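Local structure of adenine phosphoribosyltransferase (Leishmania donovani, 1QB7) at residues P31-R36 and C213-N218; A56-L61 and G86-V91; V62-A67 and K198-L203. The protein probably catalyses the transfer of a phosphoribosyl group from 5-phospho-alpha-D-ribose 1-diphosphate to adenine, giving AMP and diphosphate in purine salvage. All coordinates share one frame; numbering follows the deposited sequence. Where two conformers were deposited one is given.

Overall arrangement
Interactions 2 and 3 are neighbours: both use helix 51-67, their centres lie 10 Å apart, and they touch where I89 CA meets V62 CG2 at 4.0 Å. Interaction 1 stands apart, its centre 29 Å from that of interaction 2 and 31 Å from that of interaction 3, and along the chain it encloses both. It includes R36 of the adenine pocket, and the D215 side chain is about 12 Å from the bound base. In interaction 2 the I57 side chain is about 14 Å from adenine; in interaction 3 the I200 side chain is about 11 Å from that of D145, a magnesium ligand. Interactions 1 and 2 also touch the second subunit.

Interaction 1. Residues P31-R36 and C213-N218; sequences PVFSPR and CGDSKN
F33 lays one face of its ring over the backbone joining D215 to S216, and it contributes 83 of the 159 Å² buried between 31-36 and 213-218. S216 N sits 3.5 Å above the ring plane of F33, displaced toward the rim, with D215 CA over the same face. At the far end of the ring, F33 CZ comes within 3.3 Å of S216 O, and F33 CE1 meets S216 CB at 3.7 Å. The ring reaches there because CG of F33 is anti to its own carbonyl carbon (chi1 -71°), on a CB that already points to the other segment.

The second kind of contact is between ring and carboxylate. D215 OD1 approaches F33 CD2 to 3.3 Å, and the ring and carboxylate planes are inclined by 27°. No hydrogen bond crosses between the segments; D215 OD2 instead is hydrogen-bonded to S30 OG, just ahead of P31.

Both segments are loops: 31-36 follows strand 28-29, while residues 213-218 lie in the long connection between strands 203-204 and 224-226. The contact therefore brings a loop after the core phosphoribosyltransferase sheet back against the N-terminal part of the chain that supplies R36, one of the residues of the adenine pocket. L109 of the second subunit packs on both F33 and S216, placing the pair at the dimer interface.

Local polar bonds shape each loop. An ST turn forms where R36 N donates to S34 OG at 3.1 Å (152° at the hydrogen), immediately before R36 touches adenine. On the other side D215 N donates a hydrogen bond to C213 SG over 3.5 Å, while G214 pairs through its backbone with W28.

Interaction 2. Residues A56-L61 and G86-V91; sequences AIRDFL and GPMIAV
R58 and M88 form one half of the contact, their side chains passing at a slant. M88 CE meets R58 CB at 3.8 Å, and M88 CG lies equally far from R58 CG, so the thioether runs over the aliphatic base of the arginine. With CG of M88 set between its backbone N and carbonyl carbon (chi1 65°) and the chain extended beyond, the methyl group reaches helix 56-61; I57 CG2 is a looser neighbour.

Nearly a turn on along helix 56-61, L61 CD1 meets CD1 of I89, the residue next to M88, methyl to methyl at 3.5 Å. The helix segments run in the same general direction, with axes 9.4 Å apart and a crossing angle of -43°. Helices 51-67 and 86-93 both belong to the phosphoribosyltransferase domain, the second leading into the outermost strand 97-100.

Bends at chi2 and chi3 turn the R58 guanidinium back into a salt bridge within helix 56-61, NE and NH2 meeting the single atom D59 OD1 side-on, each at 2.9 Å. Its NH1 donates to a water in the guanidinium plane, and the same water lies 2.6 Å from M88 O, bridging the two helices. NH1 also forms a salt bridge with E92 of the second subunit, whose M88 packs on M88 here.

Interaction 3. Residues V62-A67 and K198-L203; sequences VQRYRA and KFISLL
I200 meets R64 through its CD1 methyl, which sits over one face of the guanidinium with R64 NE at 3.6 Å and R64 CZ at 4.0 Å. The second branch joins in more loosely, I200 CG2 lying 3.9 Å from R64 NH2. Y65 adds a marginal contact from its hydroxyl end, OH to I200 CD1 at 4.2 Å. At the guanidinium edge, near its plane, K198 NZ stands 4.3 Å from R64 NH2, two cationic ends near each other without contact. No hydrogen bond links the two segments.

The backbones are far apart, the nearest CA pair, R64 and I200, being separated by 11.6 Å, so long side chains must span the distance. R64 does so with CG anti to its backbone N (chi1 176°) and a chain fully extended out to NE. From the strand, I200 advances from the opposing direction; its CG1, lodged between N and carbonyl carbon (chi1 66°), carries CD1 to the guanidinium face.

In the next shell, E170 of the adjacent parallel strand 167-173 takes a salt bridge from R64 NE and a hydrogen bond from Y65 OH, both at its OE2. That strand also pairs with I200 through the backbone, where M171 and S173 are its partners, and E170 and V172 lie against the I200 side chain. K198 has an aromatic partner in F10, a cation-pi contact. Helix 51-67 is thus laid against one face of the central sheet of the phosphoribosyltransferase domain.

Chemically, an apolar methyl covers the flat face of a charged group whose NE faces an acid. The bond from NE to E170 would be expected to limit rotation of the guanidinium under I200 CD1, and the acid's charge to offset that of R64, easing the approach of the like-charged K198 NZ.

Interaction 1. Residues P31-R36 and C213-N218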
loop_
_atom_site.group_PDB
_atom_site.type_symbol
_atom_site.label_atom_id
_atom_site.label_comp_id
_atom_site.label_asym_id
_atom_site.label_seq_id
_atom_site.Cartn_x
_atom_site.Cartn_y
_atom_site.Cartn_z
ATOM N N PRO A 31 5.075 -8.701 -21.424
ATOM C CA PRO A 31 6.436 -8.419 -20.948
ATOM C C PRO A 31 7.085 -7.093 -21.336
ATOM O O PRO A 31 7.565 -6.369 -20.469
ATOM C CB PRO A 31 7.224 -9.611 -21.472
ATOM C CG PRO A 31 6.235 -10.726 -21.308
ATOM C CD PRO A 31 4.969 -10.105 -21.869
ATOM N N VAL A 32 7.082 -6.762 -22.622
ATOM C CA VAL A 32 7.705 -5.526 -23.094
ATOM C C VAL A 32 7.069 -4.260 -22.508
ATOM O O VAL A 32 7.680 -3.186 -22.527
ATOM C CB VAL A 32 7.715 -5.463 -24.639
ATOM C CG1 VAL A 32 6.309 -5.374 -25.180
ATOM C CG2 VAL A 32 8.556 -4.300 -25.120
ATOM N N PHE A 33 5.852 -4.395 -21.979
ATOM C CA PHE A 33 5.130 -3.274 -21.372
ATOM C C PHE A 33 4.888 -3.475 -19.878
ATOM O O PHE A 33 4.076 -2.764 -19.290
ATOM C CB PHE A 33 3.776 -3.058 -22.056
ATOM C CG PHE A 33 3.872 -2.508 -23.449
ATOM C CD1 PHE A 33 4.028 -1.142 -23.661
ATOM C CD2 PHE A 33 3.776 -3.353 -24.551
ATOM C CE1 PHE A 33 4.087 -0.625 -24.953
ATOM C CE2 PHE A 33 3.834 -2.848 -25.851
ATOM C CZ PHE A 33 3.988 -1.481 -26.053
ATOM N N SER A 34 5.578 -4.435 -19.264
ATOM C CA SER A 34 5.404 -4.709 -17.835
ATOM C C SER A 34 6.741 -4.897 -17.107
ATOM O O SER A 34 7.805 -4.949 -17.738
ATOM C CB SER A 34 4.501 -5.937 -17.631
ATOM O OG SER A 34 5.247 -7.087 -17.273
ATOM N N PRO A 35 6.703 -4.976 -15.763
ATOM C CA PRO A 35 7.912 -5.152 -14.953
ATOM C C PRO A 35 8.269 -6.608 -14.665
ATOM O O PRO A 35 9.331 -6.894 -14.112
ATOM C CB PRO A 35 7.540 -4.431 -13.664
ATOM C CG PRO A 35 6.101 -4.821 -13.496
ATOM C CD PRO A 35 5.541 -4.663 -14.902
ATOM N N ARG A 36 7.378 -7.523 -15.030
ATOM C CA ARG A 36 7.590 -8.942 -14.772
ATOM C C ARG A 36 7.489 -9.762 -16.049
ATOM O O ARG A 36 6.813 -9.366 -17.002
ATOM C CB ARG A 36 6.551 -9.430 -13.763
ATOM C CG ARG A 36 7.098 -10.283 -12.640
ATOM C CD ARG A 36 5.959 -10.742 -11.745
ATOM N NE ARG A 36 6.405 -11.573 -10.629
ATOM C CZ ARG A 36 6.897 -12.804 -10.755
ATOM N NH1 ARG A 36 7.017 -13.361 -11.955
ATOM N NH2 ARG A 36 7.252 -13.488 -9.674
ATOM N N CYS A 213 -6.202 -5.917 -22.910
ATOM C CA CYS A 213 -4.791 -5.625 -23.143
ATOM C C CYS A 213 -4.521 -4.123 -23.141
ATOM O O CYS A 213 -5.146 -3.371 -23.894
ATOM C CB CYS A 213 -4.311 -6.235 -24.460
ATOM S SG CYS A 213 -2.522 -6.069 -24.705
ATOM N N GLY A 214 -3.601 -3.698 -22.275
ATOM C CA GLY A 214 -3.242 -2.291 -22.176
ATOM C C GLY A 214 -2.009 -1.900 -22.979
ATOM O O GLY A 214 -1.598 -0.738 -22.953
ATOM N N ASP A 215 -1.412 -2.865 -23.679
ATOM C CA ASP A 215 -0.224 -2.630 -24.505
ATOM C C ASP A 215 -0.469 -1.562 -25.556
ATOM O O ASP A 215 -1.545 -1.505 -26.156
ATOM C CB ASP A 215 0.178 -3.902 -25.261
ATOM C CG ASP A 215 0.736 -4.983 -24.365
ATOM O OD1 ASP A 215 1.064 -4.715 -23.192
ATOM O OD2 ASP A 215 0.855 -6.120 -24.855
ATOM N N SER A 216 0.534 -0.721 -25.789
ATOM C CA SER A 216 0.410 0.301 -26.814
ATOM C C SER A 216 0.614 -0.418 -28.137
ATOM O O SER A 216 1.651 -1.053 -28.351
ATOM C CB SER A 216 1.462 1.390 -26.633
ATOM O OG SER A 216 1.212 2.122 -25.452
ATOM N N LYS A 217 -0.413 -0.392 -28.980
ATOM C CA LYS A 217 -0.350 -1.043 -30.281
ATOM C C LYS A 217 0.516 -0.262 -31.260
ATOM O O LYS A 217 0.515 0.966 -31.265
ATOM C CB LYS A 217 -1.755 -1.220 -30.859
ATOM C CG LYS A 217 -2.600 -2.232 -30.118
ATOM C CD LYS A 217 -3.967 -2.396 -30.772
ATOM C CE LYS A 217 -4.769 -3.480 -30.063
ATOM N NZ LYS A 217 -6.145 -3.667 -30.604
ATOM N N ASN A 218 1.274 -0.992 -32.068
ATOM C CA ASN A 218 2.151 -0.398 -33.072
ATOM C C ASN A 218 3.098 0.643 -32.483
ATOM O O ASN A 218 3.371 1.663 -33.113
ATOM C CB ASN A 218 1.321 0.215 -34.210
ATOM C CG ASN A 218 0.460 -0.815 -34.932
ATOM O OD1 ASN A 218 0.959 -1.823 -35.436
ATOM N ND2 ASN A 218 -0.841 -0.559 -34.989
#

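Interaction 2. Residues A56-L61 and G86-V91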
loop_
_atom_site.group_PDB
_atom_site.type_symbol
_atom_site.label_atom_id
_atom_site.label_comp_id
_atom_site.label_asym_id
_atom_site.label_seq_id
_atom_site.Cartn_x
_atom_site.Cartn_y
_atom_site.Cartn_z
ATOM N N ALA A 56 -16.760 -0.695 -5.361
ATOM C CA ALA A 56 -17.475 -1.967 -5.442
ATOM C C ALA A 56 -16.761 -3.048 -4.631
ATOM O O ALA A 56 -17.407 -3.844 -3.947
ATOM C CB ALA A 56 -17.633 -2.398 -6.893
ATOM N N ILE A 57 -15.431 -3.065 -4.700
ATOM C CA ILE A 57 -14.626 -4.035 -3.956
ATOM C C ILE A 57 -14.774 -3.762 -2.462
ATOM O O ILE A 57 -15.020 -4.673 -1.672
ATOM C CB ILE A 57 -13.135 -3.921 -4.316
ATOM C CG1 ILE A 57 -12.908 -4.344 -5.766
ATOM C CG2 ILE A 57 -12.293 -4.755 -3.356
ATOM C CD1 ILE A 57 -11.537 -4.015 -6.281
ATOM N N ARG A 58 -14.626 -2.493 -2.087
ATOM C CA ARG A 58 -14.740 -2.072 -0.695
ATOM C C ARG A 58 -16.110 -2.459 -0.127
ATOM O O ARG A 58 -16.196 -3.091 0.926
ATOM C CB ARG A 58 -14.531 -0.557 -0.606
ATOM C CG ARG A 58 -14.318 -0.004 0.790
ATOM C CD ARG A 58 -15.613 0.122 1.576
ATOM N NE ARG A 58 -16.632 0.864 0.838
ATOM C CZ ARG A 58 -16.710 2.192 0.772
ATOM N NH1 ARG A 58 -15.830 2.954 1.411
ATOM N NH2 ARG A 58 -17.682 2.761 0.067
ATOM N N ASP A 59 -17.172 -2.093 -0.837
ATOM C CA ASP A 59 -18.534 -2.396 -0.392
ATOM C C ASP A 59 -18.791 -3.888 -0.231
ATOM O O ASP A 59 -19.339 -4.320 0.779
ATOM C CB ASP A 59 -19.571 -1.814 -1.362
ATOM C CG ASP A 59 -19.630 -0.302 -1.327
ATOM O OD1 ASP A 59 -19.182 0.304 -0.336
ATOM O OD2 ASP A 59 -20.143 0.285 -2.297
ATOM N N PHE A 60 -18.392 -4.666 -1.231
ATOM C CA PHE A 60 -18.593 -6.107 -1.211
ATOM C C PHE A 60 -17.896 -6.802 -0.037
ATOM O O PHE A 60 -18.536 -7.519 0.732
ATOM C CB PHE A 60 -18.150 -6.726 -2.542
ATOM C CG PHE A 60 -18.385 -8.210 -2.626
ATOM C CD1 PHE A 60 -19.600 -8.712 -3.090
ATOM C CD2 PHE A 60 -17.411 -9.109 -2.195
ATOM C CE1 PHE A 60 -19.843 -10.086 -3.121
ATOM C CE2 PHE A 60 -17.645 -10.485 -2.221
ATOM C CZ PHE A 60 -18.868 -10.970 -2.685
ATOM N N LEU A 61 -16.589 -6.583 0.105
ATOM C CA LEU A 61 -15.824 -7.216 1.178
ATOM C C LEU A 61 -16.238 -6.758 2.574
ATOM O O LEU A 61 -16.272 -7.558 3.510
ATOM C CB LEU A 61 -14.323 -7.041 0.940
ATOM C CG LEU A 61 -13.836 -7.798 -0.304
ATOM C CD1 LEU A 61 -12.359 -7.540 -0.564
ATOM C CD2 LEU A 61 -14.089 -9.289 -0.135
ATOM N N GLY A 86 -6.671 -3.484 1.716
ATOM C CA GLY A 86 -6.857 -3.798 3.119
ATOM C C GLY A 86 -7.363 -2.678 4.007
ATOM O O GLY A 86 -8.417 -2.820 4.629
ATOM N N PRO A 87 -6.649 -1.542 4.072
ATOM C CA PRO A 87 -7.038 -0.393 4.903
ATOM C C PRO A 87 -8.455 0.142 4.697
ATOM O O PRO A 87 -9.120 0.502 5.668
ATOM C CB PRO A 87 -5.980 0.655 4.559
ATOM C CG PRO A 87 -4.768 -0.185 4.251
ATOM C CD PRO A 87 -5.355 -1.295 3.407
ATOM N N MET A 88 -8.930 0.187 3.454
ATOM C CA MET A 88 -10.275 0.701 3.226
ATOM C C MET A 88 -11.355 -0.242 3.744
ATOM O O MET A 88 -12.474 0.183 4.010
ATOM C CB MET A 88 -10.509 1.078 1.760
ATOM C CG MET A 88 -10.473 -0.057 0.780
ATOM S SD MET A 88 -10.847 0.537 -0.879
ATOM C CE MET A 88 -10.920 -1.025 -1.727
ATOM N N ILE A 89 -11.016 -1.518 3.904
ATOM C CA ILE A 89 -11.968 -2.488 4.434
ATOM C C ILE A 89 -11.899 -2.445 5.962
ATOM O O ILE A 89 -12.922 -2.317 6.639
ATOM C CB ILE A 89 -11.647 -3.911 3.950
ATOM C CG1 ILE A 89 -11.778 -3.990 2.428
ATOM C CG2 ILE A 89 -12.589 -4.916 4.593
ATOM C CD1 ILE A 89 -11.181 -5.255 1.836
ATOM N N ALA A 90 -10.676 -2.513 6.487
ATOM C CA ALA A 90 -10.422 -2.490 7.924
ATOM C C ALA A 90 -10.980 -1.248 8.621
ATOM O O ALA A 90 -11.470 -1.335 9.749
ATOM C CB ALA A 90 -8.920 -2.619 8.195
ATOM N N VAL A 91 -10.920 -0.102 7.945
ATOM C CA VAL A 91 -11.423 1.150 8.512
ATOM C C VAL A 91 -12.938 1.087 8.740
ATOM O O VAL A 91 -13.454 1.642 9.712
ATOM C CB VAL A 91 -11.049 2.374 7.623
ATOM C CG1 VAL A 91 -11.894 2.417 6.367
ATOM C CG2 VAL A 91 -11.183 3.657 8.411
HETATM O O HOH W 1 -13.625 2.443 3.247
#

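Interaction 3. Residues V62-A67 and K198-L203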
loop_
_atom_site.group_PDB
_atom_site.type_symbol
_atom_site.label_atom_id
_atom_site.label_comp_id
_atom_site.label_asym_id
_atom_site.label_seq_id
_atom_site.Cartn_x
_atom_site.Cartn_y
_atom_site.Cartn_z
ATOM N N VAL A 62 -16.583 -5.480 2.715
ATOM C CA VAL A 62 -17.034 -4.973 4.009
ATOM C C VAL A 62 -18.330 -5.705 4.390
ATOM O O VAL A 62 -18.457 -6.207 5.509
ATOM C CB VAL A 62 -17.263 -3.437 3.973
ATOM C CG1 VAL A 62 -18.033 -2.981 5.208
ATOM C CG2 VAL A 62 -15.916 -2.713 3.905
ATOM N N GLN A 63 -19.262 -5.809 3.442
ATOM C CA GLN A 63 -20.533 -6.501 3.681
ATOM C C GLN A 63 -20.274 -7.955 4.040
ATOM O O GLN A 63 -20.887 -8.501 4.959
ATOM C CB GLN A 63 -21.428 -6.427 2.447
ATOM C CG GLN A 63 -22.033 -5.053 2.225
ATOM C CD GLN A 63 -22.508 -4.839 0.800
ATOM O OE1 GLN A 63 -22.560 -5.779 0.000
ATOM N NE2 GLN A 63 -22.841 -3.592 0.467
ATOM N N ARG A 64 -19.320 -8.559 3.343
ATOM C CA ARG A 64 -18.974 -9.943 3.588
ATOM C C ARG A 64 -18.532 -10.170 5.025
ATOM O O ARG A 64 -19.064 -11.042 5.711
ATOM C CB ARG A 64 -17.871 -10.392 2.632
ATOM C CG ARG A 64 -17.394 -11.797 2.884
ATOM C CD ARG A 64 -16.333 -12.185 1.891
ATOM N NE ARG A 64 -15.859 -13.545 2.116
ATOM C CZ ARG A 64 -16.534 -14.644 1.789
ATOM N NH1 ARG A 64 -17.722 -14.551 1.207
ATOM N NH2 ARG A 64 -16.010 -15.839 2.037
ATOM N N TYR A 65 -17.595 -9.356 5.497
ATOM C CA TYR A 65 -17.082 -9.528 6.848
ATOM C C TYR A 65 -18.016 -9.103 7.976
ATOM O O TYR A 65 -17.950 -9.663 9.068
ATOM C CB TYR A 65 -15.685 -8.916 6.963
ATOM C CG TYR A 65 -14.734 -9.534 5.955
ATOM C CD1 TYR A 65 -14.575 -10.919 5.888
ATOM C CD2 TYR A 65 -14.062 -8.749 5.016
ATOM C CE1 TYR A 65 -13.782 -11.512 4.910
ATOM C CE2 TYR A 65 -13.265 -9.335 4.026
ATOM C CZ TYR A 65 -13.134 -10.717 3.981
ATOM O OH TYR A 65 -12.385 -11.312 2.992
ATOM N N ARG A 66 -18.904 -8.145 7.702
ATOM C CA ARG A 66 -19.886 -7.691 8.695
ATOM C C ARG A 66 -20.928 -8.786 8.906
ATOM O O ARG A 66 -21.464 -8.951 10.003
ATOM C CB ARG A 66 -20.584 -6.402 8.241
ATOM C CG ARG A 66 -19.779 -5.149 8.502
ATOM C CD ARG A 66 -20.565 -3.877 8.202
ATOM N NE ARG A 66 -19.783 -2.686 8.548
ATOM C CZ ARG A 66 -19.841 -1.524 7.899
ATOM N NH1 ARG A 66 -20.656 -1.379 6.864
ATOM N NH2 ARG A 66 -19.043 -0.520 8.252
ATOM N N ALA A 67 -21.196 -9.537 7.841
ATOM C CA ALA A 67 -22.155 -10.630 7.870
ATOM C C ALA A 67 -21.525 -11.920 8.396
ATOM O O ALA A 67 -22.229 -12.843 8.811
ATOM C CB ALA A 67 -22.719 -10.859 6.471
ATOM N N LYS A 198 -9.330 -21.531 3.358
ATOM C CA LYS A 198 -10.206 -21.086 2.287
ATOM C C LYS A 198 -9.583 -19.972 1.442
ATOM O O LYS A 198 -8.977 -19.036 1.968
ATOM C CB LYS A 198 -11.547 -20.614 2.846
ATOM C CG LYS A 198 -12.481 -20.129 1.764
ATOM C CD LYS A 198 -13.759 -19.523 2.306
ATOM C CE LYS A 198 -14.647 -20.560 2.954
ATOM N NZ LYS A 198 -15.927 -19.944 3.390
ATOM N N PHE A 199 -9.709 -20.113 0.127
ATOM C CA PHE A 199 -9.214 -19.130 -0.825
ATOM C C PHE A 199 -10.410 -18.555 -1.570
ATOM O O PHE A 199 -11.263 -19.307 -2.035
ATOM C CB PHE A 199 -8.287 -19.784 -1.856
ATOM C CG PHE A 199 -6.935 -20.148 -1.323
ATOM C CD1 PHE A 199 -6.718 -21.385 -0.729
ATOM C CD2 PHE A 199 -5.878 -19.246 -1.406
ATOM C CE1 PHE A 199 -5.466 -21.722 -0.224
ATOM C CE2 PHE A 199 -4.617 -19.569 -0.903
ATOM C CZ PHE A 199 -4.412 -20.810 -0.310
ATOM N N ILE A 200 -10.510 -17.233 -1.638
ATOM C CA ILE A 200 -11.590 -16.600 -2.389
ATOM C C ILE A 200 -11.006 -15.552 -3.334
ATOM O O ILE A 200 -10.035 -14.863 -3.001
ATOM C CB ILE A 200 -12.689 -15.946 -1.496
ATOM C CG1 ILE A 200 -12.127 -14.761 -0.718
ATOM C CG2 ILE A 200 -13.315 -16.978 -0.565
ATOM C CD1 ILE A 200 -13.189 -13.794 -0.247
ATOM N N SER A 201 -11.557 -15.494 -4.543
ATOM C CA SER A 201 -11.129 -14.538 -5.560
ATOM C C SER A 201 -12.367 -13.886 -6.158
ATOM O O SER A 201 -13.426 -14.514 -6.233
ATOM C CB SER A 201 -10.330 -15.241 -6.657
ATOM O OG SER A 201 -9.788 -14.311 -7.572
ATOM N N LEU A 202 -12.231 -12.632 -6.581
ATOM C CA LEU A 202 -13.344 -11.896 -7.168
ATOM C C LEU A 202 -13.418 -12.067 -8.688
ATOM O O LEU A 202 -14.488 -11.919 -9.283
ATOM C CB LEU A 202 -13.246 -10.415 -6.802
ATOM C CG LEU A 202 -13.106 -10.116 -5.305
ATOM C CD1 LEU A 202 -12.887 -8.629 -5.095
ATOM C CD2 LEU A 202 -14.333 -10.607 -4.544
ATOM N N LEU A 203 -12.287 -12.397 -9.306
ATOM C CA LEU A 203 -12.228 -12.587 -10.749
ATOM C C LEU A 203 -11.092 -13.531 -11.126
ATOM O O LEU A 203 -10.038 -13.527 -10.497
ATOM C CB LEU A 203 -12.016 -11.246 -11.460
ATOM C CG LEU A 203 -12.161 -11.268 -12.987
ATOM C CD1 LEU A 203 -13.638 -11.315 -13.354
ATOM C CD2 LEU A 203 -11.510 -10.046 -13.619
#